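Local coordinates for protein probable FAD-dependent oxidoreductase PA4991 (Pseudomonas aeruginosa PAO1, PDB 5EZ7) that binds one FAD per subunit and probably acts as an oxidoreductase of the DAO family, although its physiological substrate is unknown, at residues K48-I53 and T256-P261; R95-A100 and V154-D159; E179-G184 and E196-R201. One frame throughout, in Å; residues are numbered along the deposited sequence.

Followed from the N terminus, the chain meets the flavin at 48-53 and then passes through 95-100. It returns as the strand that leads into 154-159, and this closes interaction 2. Farther along, 179-184 and 196-201 close interaction 3, the shortest of the loops, which joins strands 178-183 and 195-198 of a separate mixed sheet at the surface. Only when 256-261 comes back against 48-53 does interaction 1 close, and its long loop encloses the other two, which follow in series. Interactions 1 and 2 touch, strands 52-53 and 153-155 being neighbours in one small sheet beside the isoalloxazine ring. Interaction 3 lies about 39 Å from interaction 1, centre to centre.

Interaction 1 (K48-I53 and T256-P261); sequences KSQGII and TVTTHP. With FAD (flavin-adenine dinucleotide), chain B.
The flavin pocket of this DAO-family enzyme is the setting in which Gln50 and Ile52, on the loop and short strand that line the isoalloxazine ring, meet Thr256 and Thr258 of strand 255-261. The Gln50 chain is extended beyond CG (chi2 -158°), carrying its amide across to the strand. There Gln50 NE2 donates twice: to Thr258 OG1 at 2.8 Å, slightly tilted from the amide plane, and to Thr256 O at 3.2 Å, where the donor sits well above the plane of the carbonyl it meets. The other amide branch turns to a methyl group: Gln50 OE1 lies 3.1 Å from Thr256 CG2. Thr258 OG1 is also hydrogen-bonded to His260 NE2, so a chain of polar contacts runs from Gln50 to the imidazole. Thr256 keeps its hydroxyl for His245. Next to this, Ile52 CD1 meets Thr256 CG2 tip to tip at 3.7 Å. On the flavin side the backbone of Ile52 pairs with the pyrimidine part of the ring: its N donates to FAD O4 (3.1 Å) and its O accepts from FAD N3 (2.7 Å). Two bonds thus fix the rotation of the buried Gln50 amide. Ile52 grips the flavin through backbone atoms while the Gln50 amide and Ile52 CD1 reach strand 255-261, so one short segment joins the cofactor to that strand.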
loop_
_atom_site.group_PDB
_atom_site.type_symbol
_atom_site.label_atom_id
_atom_site.label_comp_id
_atom_site.label_asym_id
_atom_site.label_seq_id
_atom_site.Cartn_x
_atom_site.Cartn_y
_atom_site.Cartn_z
ATOM N N LYS A 48 -5.253 4.037 -1.849
ATOM C CA LYS A 48 -6.200 4.379 -0.800
ATOM C C LYS A 48 -5.612 4.349 0.605
ATOM O O LYS A 48 -6.316 4.662 1.566
ATOM C CB LYS A 48 -7.422 3.462 -0.855
ATOM C CG LYS A 48 -8.175 3.542 -2.169
ATOM C CD LYS A 48 -9.354 2.592 -2.092
ATOM C CE LYS A 48 -10.258 2.658 -3.325
ATOM N NZ LYS A 48 -9.707 1.754 -4.360
ATOM N N SER A 49 -4.341 3.993 0.751
ATOM C CA SER A 49 -3.744 4.016 2.066
ATOM C C SER A 49 -3.505 5.450 2.532
ATOM O O SER A 49 -3.661 6.418 1.761
ATOM C CB SER A 49 -2.424 3.224 2.117
ATOM O OG SER A 49 -1.409 3.748 1.274
ATOM N N GLN A 50 -3.115 5.572 3.784
ATOM C CA GLN A 50 -2.733 6.869 4.340
ATOM C C GLN A 50 -1.241 7.127 4.131
ATOM O O GLN A 50 -0.769 8.213 4.409
ATOM C CB GLN A 50 -3.136 6.975 5.810
ATOM C CG GLN A 50 -4.651 6.980 6.011
ATOM C CD GLN A 50 -5.091 7.605 7.354
ATOM O OE1 GLN A 50 -5.348 6.902 8.319
ATOM N NE2 GLN A 50 -5.154 8.926 7.400
ATOM N N GLY A 51 -0.498 6.138 3.627
ATOM C CA GLY A 51 0.889 6.351 3.184
ATOM C C GLY A 51 1.874 6.393 4.321
ATOM O O GLY A 51 3.034 6.774 4.131
ATOM N N ILE A 52 1.437 5.987 5.519
ATOM C CA ILE A 52 2.270 6.146 6.699
ATOM C C ILE A 52 3.199 4.966 6.751
ATOM O O ILE A 52 2.739 3.823 6.700
ATOM C CB ILE A 52 1.435 6.144 7.992
ATOM C CG1 ILE A 52 0.510 7.362 8.032
ATOM C CG2 ILE A 52 2.353 6.105 9.214
ATOM C CD1 ILE A 52 -0.705 7.189 8.923
ATOM N N ILE A 53 4.486 5.228 6.906
ATOM C CA ILE A 53 5.451 4.154 7.158
ATOM C C ILE A 53 5.701 3.938 8.633
ATOM O O ILE A 53 6.515 4.614 9.262
ATOM C CB ILE A 53 6.716 4.365 6.350
ATOM C CG1 ILE A 53 6.325 4.119 4.888
ATOM C CG2 ILE A 53 7.753 3.315 6.669
ATOM C CD1 ILE A 53 7.179 4.879 3.970
ATOM N N THR A 256 -6.860 8.927 12.889
ATOM C CA THR A 256 -5.549 9.065 12.225
ATOM C C THR A 256 -5.764 10.089 11.070
ATOM O O THR A 256 -6.568 9.847 10.172
ATOM C CB THR A 256 -4.987 7.662 11.738
ATOM O OG1 THR A 256 -4.582 6.876 12.866
ATOM C CG2 THR A 256 -3.760 7.778 10.851
ATOM N N VAL A 257 -5.079 11.233 11.135
ATOM C CA VAL A 257 -5.184 12.246 10.093
ATOM C C VAL A 257 -3.952 12.265 9.197
ATOM O O VAL A 257 -2.837 12.352 9.676
ATOM C CB VAL A 257 -5.352 13.675 10.652
ATOM C CG1 VAL A 257 -5.627 14.681 9.528
ATOM C CG2 VAL A 257 -6.490 13.732 11.648
ATOM N N THR A 258 -4.187 12.242 7.894
ATOM C CA THR A 258 -3.175 12.630 6.902
ATOM C C THR A 258 -3.735 13.722 5.990
ATOM O O THR A 258 -4.944 13.782 5.751
ATOM C CB THR A 258 -2.711 11.397 6.108
ATOM O OG1 THR A 258 -3.856 10.636 5.646
ATOM C CG2 THR A 258 -1.882 10.506 7.034
ATOM N N THR A 259 -2.875 14.634 5.543
ATOM C CA THR A 259 -3.277 15.736 4.646
ATOM C C THR A 259 -2.775 15.496 3.214
ATOM O O THR A 259 -1.601 15.221 3.009
ATOM C CB THR A 259 -2.773 17.094 5.164
ATOM O OG1 THR A 259 -3.287 17.270 6.474
ATOM C CG2 THR A 259 -3.261 18.286 4.251
ATOM N N HIS A 260 -3.673 15.664 2.243
ATOM C CA HIS A 260 -3.387 15.419 0.833
ATOM C C HIS A 260 -3.719 16.642 -0.063
ATOM O O HIS A 260 -4.877 16.945 -0.265
ATOM C CB HIS A 260 -4.132 14.164 0.403
ATOM C CG HIS A 260 -3.885 12.995 1.321
ATOM N ND1 HIS A 260 -2.879 12.066 1.109
ATOM C CD2 HIS A 260 -4.474 12.644 2.488
ATOM C CE1 HIS A 260 -2.869 11.193 2.097
ATOM N NE2 HIS A 260 -3.823 11.518 2.950
ATOM N N PRO A 261 -2.690 17.344 -0.598
ATOM C CA PRO A 261 -2.910 18.434 -1.561
ATOM C C PRO A 261 -3.700 18.002 -2.791
ATOM O O PRO A 261 -3.546 16.892 -3.233
ATOM C CB PRO A 261 -1.489 18.825 -1.983
ATOM C CG PRO A 261 -0.629 18.399 -0.842
ATOM C CD PRO A 261 -1.245 17.117 -0.394
HETATM P PA FAD B . -3.294 -3.842 -3.510
HETATM O O1A FAD B . -2.803 -2.437 -3.382
HETATM O O2A FAD B . -4.735 -4.176 -3.243
HETATM O O5B FAD B . -2.891 -4.329 -4.964
HETATM C C5B FAD B . -3.393 -5.521 -5.534
HETATM C C4B FAD B . -3.378 -5.302 -7.032
HETATM O O4B FAD B . -3.689 -6.539 -7.695
HETATM C C3B FAD B . -4.406 -4.250 -7.457
HETATM O O3B FAD B . -3.785 -3.197 -8.198
HETATM C C2B FAD B . -5.392 -5.045 -8.294
HETATM O O2B FAD B . -5.985 -4.321 -9.369
HETATM C C1B FAD B . -4.546 -6.228 -8.773
HETATM N N9A FAD B . -5.341 -7.421 -9.089
HETATM C C8A FAD B . -6.356 -7.922 -8.364
HETATM N N7A FAD B . -6.852 -9.018 -8.965
HETATM C C5A FAD B . -6.145 -9.232 -10.080
HETATM C C6A FAD B . -6.176 -10.226 -11.163
HETATM N N6A FAD B . -7.083 -11.213 -11.111
HETATM N N1A FAD B . -5.278 -10.121 -12.156
HETATM C C2A FAD B . -4.375 -9.124 -12.180
HETATM N N3A FAD B . -4.292 -8.174 -11.225
HETATM C C4A FAD B . -5.145 -8.180 -10.171
HETATM N N1 FAD B . -0.420 0.515 5.417
HETATM C C2 FAD B . 0.564 1.276 5.941
HETATM O O2 FAD B . 1.704 0.775 6.092
HETATM N N3 FAD B . 0.366 2.554 6.307
HETATM C C4 FAD B . -0.814 3.156 6.183
HETATM O O4 FAD B . -0.971 4.347 6.518
HETATM C C4X FAD B . -1.933 2.393 5.620
HETATM N N5 FAD B . -3.152 2.947 5.473
HETATM C C5X FAD B . -4.167 2.242 4.944
HETATM C C6 FAD B . -5.404 2.857 4.794
HETATM C C7 FAD B . -6.472 2.170 4.252
HETATM C C7M FAD B . -7.791 2.861 4.084
HETATM C C8 FAD B . -6.286 0.767 3.802
HETATM C C8M FAD B . -7.413 -0.035 3.188
HETATM C C9 FAD B . -5.057 0.155 3.963
HETATM C C9A FAD B . -3.974 0.831 4.520
HETATM N N10 FAD B . -2.694 0.232 4.690
HETATM C C10 FAD B . -1.652 0.997 5.225
HETATM C "C1'" FAD B . -2.424 -1.134 4.273
HETATM C "C2'" FAD B . -1.982 -1.103 2.820
HETATM O "O2'" FAD B . -2.807 -0.230 2.037
HETATM C "C3'" FAD B . -1.970 -2.505 2.227
HETATM O "O3'" FAD B . -1.353 -3.401 3.173
HETATM C "C4'" FAD B . -1.190 -2.536 0.915
HETATM O "O4'" FAD B . -1.423 -1.363 0.133
HETATM C "C5'" FAD B . -1.566 -3.740 0.074
HETATM O "O5'" FAD B . -0.695 -3.806 -1.064
HETATM P P FAD B . -0.958 -4.926 -2.172
HETATM O O1P FAD B . -0.127 -4.596 -3.385
HETATM O O2P FAD B . -0.796 -6.235 -1.486
HETATM O O3P FAD B . -2.530 -4.789 -2.457
#

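Interaction 2 (R95-A100 and V154-D159); sequences RLLSEA and VFDVPD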
loop_
_atom_site.group_PDB
_atom_site.type_symbol
_atom_site.label_atom_id
_atom_site.label_comp_id
_atom_site.label_asym_id
_atom_site.label_seq_id
_atom_site.Cartn_x
_atom_site.Cartn_y
_atom_site.Cartn_z
ATOM N N ARG A 95 8.025 12.181 -3.728
ATOM C CA ARG A 95 7.459 13.159 -2.838
ATOM C C ARG A 95 7.071 12.511 -1.519
ATOM O O ARG A 95 6.360 11.503 -1.498
ATOM C CB ARG A 95 6.205 13.770 -3.460
ATOM C CG ARG A 95 6.376 15.052 -4.284
ATOM C CD ARG A 95 4.983 15.675 -4.590
ATOM N NE ARG A 95 4.335 16.244 -3.390
ATOM C CZ ARG A 95 3.165 16.920 -3.354
ATOM N NH1 ARG A 95 2.713 17.404 -2.187
ATOM N NH2 ARG A 95 2.427 17.123 -4.456
ATOM N N LEU A 96 7.573 13.079 -0.430
ATOM C CA LEU A 96 7.006 12.868 0.881
ATOM C C LEU A 96 5.952 13.930 1.151
ATOM O O LEU A 96 6.165 15.112 0.891
ATOM C CB LEU A 96 8.069 13.035 1.946
ATOM C CG LEU A 96 9.213 12.047 2.010
ATOM C CD1 LEU A 96 10.011 12.323 3.297
ATOM C CD2 LEU A 96 8.660 10.626 1.936
ATOM N N LEU A 97 4.821 13.516 1.681
ATOM C CA LEU A 97 3.872 14.480 2.165
ATOM C C LEU A 97 4.413 15.117 3.461
ATOM O O LEU A 97 4.300 16.326 3.640
ATOM C CB LEU A 97 2.471 13.849 2.334
ATOM C CG LEU A 97 1.771 13.455 1.016
ATOM C CD1 LEU A 97 0.413 12.807 1.269
ATOM C CD2 LEU A 97 1.606 14.635 0.058
ATOM N N SER A 98 5.053 14.319 4.323
ATOM C CA SER A 98 5.572 14.824 5.581
ATOM C C SER A 98 6.775 14.029 5.962
ATOM O O SER A 98 6.836 12.813 5.767
ATOM C CB SER A 98 4.523 14.698 6.676
ATOM O OG SER A 98 4.926 15.312 7.884
ATOM N N GLU A 99 7.742 14.730 6.522
ATOM C CA GLU A 99 8.994 14.128 6.962
ATOM C C GLU A 99 8.811 13.364 8.266
ATOM O O GLU A 99 9.733 12.698 8.717
ATOM C CB GLU A 99 10.018 15.236 7.198
ATOM C CG GLU A 99 10.344 16.052 5.953
ATOM C CD GLU A 99 11.730 15.771 5.418
ATOM O OE1 GLU A 99 12.104 14.580 5.326
ATOM O OE2 GLU A 99 12.459 16.748 5.112
ATOM N N ALA A 100 7.648 13.528 8.896
ATOM C CA ALA A 100 7.356 12.964 10.186
ATOM C C ALA A 100 5.850 12.771 10.308
ATOM O O ALA A 100 5.053 13.534 9.756
ATOM C CB ALA A 100 7.846 13.886 11.271
ATOM N N VAL A 154 5.649 9.935 5.934
ATOM C CA VAL A 154 4.434 9.857 5.105
ATOM C C VAL A 154 4.697 10.172 3.646
ATOM O O VAL A 154 5.105 11.276 3.318
ATOM C CB VAL A 154 3.338 10.801 5.596
ATOM C CG1 VAL A 154 2.057 10.582 4.796
ATOM C CG2 VAL A 154 3.124 10.597 7.091
ATOM N N PHE A 155 4.389 9.192 2.795
ATOM C CA PHE A 155 4.721 9.200 1.376
ATOM C C PHE A 155 3.518 9.690 0.612
ATOM O O PHE A 155 2.420 9.405 1.000
ATOM C CB PHE A 155 5.081 7.775 0.868
ATOM C CG PHE A 155 6.555 7.474 0.862
ATOM C CD1 PHE A 155 7.227 7.223 2.037
ATOM C CD2 PHE A 155 7.281 7.444 -0.322
ATOM C CE1 PHE A 155 8.608 6.958 2.055
ATOM C CE2 PHE A 155 8.660 7.192 -0.310
ATOM C CZ PHE A 155 9.324 6.966 0.886
ATOM N N ASP A 156 3.748 10.422 -0.467
ATOM C CA ASP A 156 2.730 10.664 -1.506
ATOM C C ASP A 156 2.667 9.378 -2.339
ATOM O O ASP A 156 3.543 9.131 -3.186
ATOM C CB ASP A 156 3.128 11.868 -2.402
ATOM C CG ASP A 156 2.139 12.120 -3.563
ATOM O OD1 ASP A 156 1.063 11.486 -3.565
ATOM O OD2 ASP A 156 2.420 12.962 -4.465
ATOM N N VAL A 157 1.654 8.565 -2.088
ATOM C CA VAL A 157 1.577 7.220 -2.669
ATOM C C VAL A 157 1.423 7.222 -4.191
ATOM O O VAL A 157 2.136 6.505 -4.871
ATOM C CB VAL A 157 0.519 6.313 -1.999
ATOM C CG1 VAL A 157 0.483 4.951 -2.667
ATOM C CG2 VAL A 157 0.858 6.117 -0.519
ATOM N N PRO A 158 0.516 8.033 -4.733
ATOM C CA PRO A 158 0.497 8.087 -6.196
ATOM C C PRO A 158 1.884 8.361 -6.851
ATOM O O PRO A 158 2.220 7.751 -7.869
ATOM C CB PRO A 158 -0.453 9.230 -6.505
ATOM C CG PRO A 158 -1.191 9.532 -5.232
ATOM C CD PRO A 158 -0.611 8.753 -4.101
ATOM N N ASP A 159 2.654 9.275 -6.279
ATOM C CA ASP A 159 3.992 9.548 -6.762
ATOM C C ASP A 159 4.997 8.383 -6.506
ATOM O O ASP A 159 5.930 8.183 -7.274
ATOM C CB ASP A 159 4.491 10.821 -6.132
ATOM C CG ASP A 159 5.686 11.364 -6.826
ATOM O OD1 ASP A 159 5.575 11.613 -8.059
ATOM O OD2 ASP A 159 6.746 11.495 -6.147
#
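In Leu96 chi1 (-66°) sets CG anti to the carbonyl carbon; CB points away overall, but the branch beyond CG brings CD2 over the centre of the Phe155 ring, 3.6 Å from its centroid, a CH-pi contact. Asp156 has CG anti to its backbone N (chi1 177°). Asp156 OD2 stands over a face of the Arg95 guanidinium, 3.9 Å from NE; this long salt bridge rests on charge alone, with no N-H aimed at the oxygen. Asp159 OD2 instead accepts from Arg95 N at 2.8 Å, on the anti side of the carboxylate, while OD1 is paired with Arg162. The backbones form a classic beta bulge, in which Leu97 and Ser98 both face Val154. Val154 O takes the N-H of Ser98 at 3.2 Å and, more weakly, that of Leu97, while Val154 N donates to Ser98 O. Beyond the bulge, Asp156 N donates to Arg95 O at 3.0 Å, and Leu97 CB packs on Val154 CG1. Strand 153-155 is the middle member of a three-stranded antiparallel sheet, between 96-98 and the flavin-binding strand 52-53. Asp156 occupies the N-cap position of helix 157-168, Trp79 meets the Phe155 ring edge-to-face, and Leu97 also touches His260 and Pro261 of strand 255-261.

Interaction 3 (E179-G184 and E196-R201); sequences EPLREG and EIRAQR
Charge and van der Waals contact share the guanidinium of Arg198, which Glu183 meets at an edge and Leu181 over a face. Glu183 OE2 forms a salt bridge with Arg198 NH2 at 3.4 Å, its N-H bond weak. The carboxylate and guanidinium planes lie 16° apart, although the side chains cross at about a right angle. Within its own strand, Arg198 NH1 forms a salt bridge with Glu196 OE1 at 3.0 Å, its N-H bond weak as well, so one cation serves two carboxylates. Glu183 is poorly ordered, so its share is the less certain. Van der Waals contact rests on Leu181, where chi1 (-174°) sets CG anti to the backbone N, and CG carries CD2 toward the other strand. Leu181 CD2 lies 4.0 Å from Arg198 NH1, over the guanidinium face, and also approaches Ile197 O at 3.8 Å and Glu196 CB. The backbones stay apart: the axes of strands 179-183 and 196-198 come no closer than 8.3 Å and differ in direction by 56°. Strand 186-192 runs between them, antiparallel to both, in a mixed sheet whose outermost strands are 178-183 and 6-7. Ile197, whose side chain leads away from this contact, packs on Leu11 of strand 10-13.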
loop_
_atom_site.group_PDB
_atom_site.type_symbol
_atom_site.label_atom_id
_atom_site.label_comp_id
_atom_site.label_asym_id
_atom_site.label_seq_id
_atom_site.Cartn_x
_atom_site.Cartn_y
_atom_site.Cartn_z
ATOM N N GLU A 179 -5.373 -17.801 -16.982
ATOM C CA GLU A 179 -5.492 -19.247 -16.789
ATOM C C GLU A 179 -4.139 -19.861 -16.428
ATOM O O GLU A 179 -3.106 -19.309 -16.777
ATOM C CB GLU A 179 -6.026 -19.941 -18.052
ATOM C CG GLU A 179 -7.450 -19.571 -18.450
ATOM C CD GLU A 179 -7.487 -18.603 -19.623
ATOM O OE1 GLU A 179 -7.362 -19.075 -20.781
ATOM O OE2 GLU A 179 -7.634 -17.371 -19.384
ATOM N N PRO A 180 -4.149 -21.016 -15.756
ATOM C CA PRO A 180 -2.876 -21.683 -15.500
ATOM C C PRO A 180 -2.280 -22.340 -16.756
ATOM O O PRO A 180 -2.983 -22.774 -17.634
ATOM C CB PRO A 180 -3.220 -22.741 -14.448
ATOM C CG PRO A 180 -4.702 -22.970 -14.558
ATOM C CD PRO A 180 -5.305 -21.800 -15.281
ATOM N N LEU A 181 -0.968 -22.353 -16.821
ATOM C CA LEU A 181 -0.243 -23.002 -17.884
ATOM C C LEU A 181 0.479 -24.119 -17.172
ATOM O O LEU A 181 1.364 -23.855 -16.359
ATOM C CB LEU A 181 0.708 -21.982 -18.467
ATOM C CG LEU A 181 1.510 -22.289 -19.684
ATOM C CD1 LEU A 181 0.549 -22.598 -20.824
ATOM C CD2 LEU A 181 2.381 -21.069 -19.980
ATOM N N ARG A 182 0.032 -25.351 -17.401
ATOM C CA ARG A 182 0.556 -26.533 -16.722
ATOM C C ARG A 182 1.574 -27.308 -17.548
ATOM O O ARG A 182 1.589 -27.214 -18.758
ATOM C CB ARG A 182 -0.581 -27.497 -16.417
ATOM C CG ARG A 182 -1.681 -26.944 -15.541
ATOM C CD ARG A 182 -1.285 -26.943 -14.083
ATOM N NE ARG A 182 -2.397 -26.438 -13.267
ATOM C CZ ARG A 182 -2.300 -25.996 -12.011
ATOM N NH1 ARG A 182 -1.122 -25.979 -11.369
ATOM N NH2 ARG A 182 -3.391 -25.568 -11.387
ATOM N N GLU A 183 2.408 -28.084 -16.859
ATOM C CA GLU A 183 3.199 -29.170 -17.448
ATOM C C GLU A 183 3.024 -30.396 -16.573
ATOM O O GLU A 183 3.797 -30.616 -15.634
ATOM C CB GLU A 183 4.674 -28.805 -17.553
ATOM C CG GLU A 183 5.010 -28.070 -18.844
ATOM C CD GLU A 183 6.366 -27.379 -18.809
ATOM O OE1 GLU A 183 7.240 -27.810 -18.017
ATOM O OE2 GLU A 183 6.547 -26.389 -19.568
ATOM N N GLY A 184 2.005 -31.189 -16.891
ATOM C CA GLY A 184 1.528 -32.208 -15.982
ATOM C C GLY A 184 0.905 -31.491 -14.805
ATOM O O GLY A 184 -0.032 -30.698 -14.966
ATOM N N GLU A 196 0.704 -17.021 -23.817
ATOM C CA GLU A 196 1.383 -17.976 -22.962
ATOM C C GLU A 196 2.668 -17.317 -22.485
ATOM O O GLU A 196 3.365 -16.688 -23.264
ATOM C CB GLU A 196 1.496 -19.353 -23.634
ATOM C CG GLU A 196 2.778 -19.707 -24.345
ATOM C CD GLU A 196 2.606 -20.954 -25.234
ATOM O OE1 GLU A 196 2.305 -22.046 -24.687
ATOM O OE2 GLU A 196 2.727 -20.827 -26.491
ATOM N N ILE A 197 2.871 -17.337 -21.166
ATOM C CA ILE A 197 4.000 -16.685 -20.511
ATOM C C ILE A 197 4.668 -17.673 -19.570
ATOM O O ILE A 197 4.129 -17.974 -18.532
ATOM C CB ILE A 197 3.537 -15.488 -19.658
ATOM C CG1 ILE A 197 2.756 -14.487 -20.540
ATOM C CG2 ILE A 197 4.738 -14.837 -18.942
ATOM C CD1 ILE A 197 2.315 -13.227 -19.814
ATOM N N ARG A 198 5.858 -18.112 -19.912
ATOM C CA ARG A 198 6.540 -19.139 -19.136
ATOM C C ARG A 198 7.432 -18.490 -18.095
ATOM O O ARG A 198 8.037 -17.458 -18.372
ATOM C CB ARG A 198 7.362 -20.046 -20.072
ATOM C CG ARG A 198 6.478 -20.855 -21.014
ATOM C CD ARG A 198 7.208 -21.911 -21.868
ATOM N NE ARG A 198 6.532 -23.207 -21.698
ATOM C CZ ARG A 198 5.325 -23.514 -22.191
ATOM N NH1 ARG A 198 4.640 -22.647 -22.946
ATOM N NH2 ARG A 198 4.789 -24.703 -21.931
ATOM N N ALA A 199 7.507 -19.073 -16.902
ATOM C CA ALA A 199 8.315 -18.455 -15.819
ATOM C C ALA A 199 8.721 -19.440 -14.765
ATOM O O ALA A 199 8.017 -20.392 -14.572
ATOM C CB ALA A 199 7.550 -17.333 -15.150
ATOM N N GLN A 200 9.884 -19.202 -14.135
ATOM C CA GLN A 200 10.499 -20.167 -13.202
ATOM C C GLN A 200 9.648 -20.163 -11.978
ATOM O O GLN A 200 9.532 -21.182 -11.286
ATOM C CB GLN A 200 11.952 -19.834 -12.821
ATOM C CG GLN A 200 12.921 -19.629 -13.965
ATOM C CD GLN A 200 14.377 -19.622 -13.503
ATOM O OE1 GLN A 200 14.873 -20.616 -12.960
ATOM N NE2 GLN A 200 15.079 -18.499 -13.718
ATOM N N ARG A 201 9.075 -18.993 -11.682
ATOM C CA ARG A 201 8.079 -18.852 -10.604
ATOM C C ARG A 201 6.964 -17.926 -10.965
ATOM O O ARG A 201 7.131 -17.115 -11.841
ATOM C CB ARG A 201 8.738 -18.304 -9.332
ATOM C CG ARG A 201 9.727 -19.262 -8.705
ATOM C CD ARG A 201 9.042 -20.490 -8.132
ATOM N NE ARG A 201 9.952 -21.328 -7.358
ATOM C CZ ARG A 201 10.685 -22.346 -7.802
ATOM N NH1 ARG A 201 10.704 -22.722 -9.081
ATOM N NH2 ARG A 201 11.417 -23.019 -6.924
#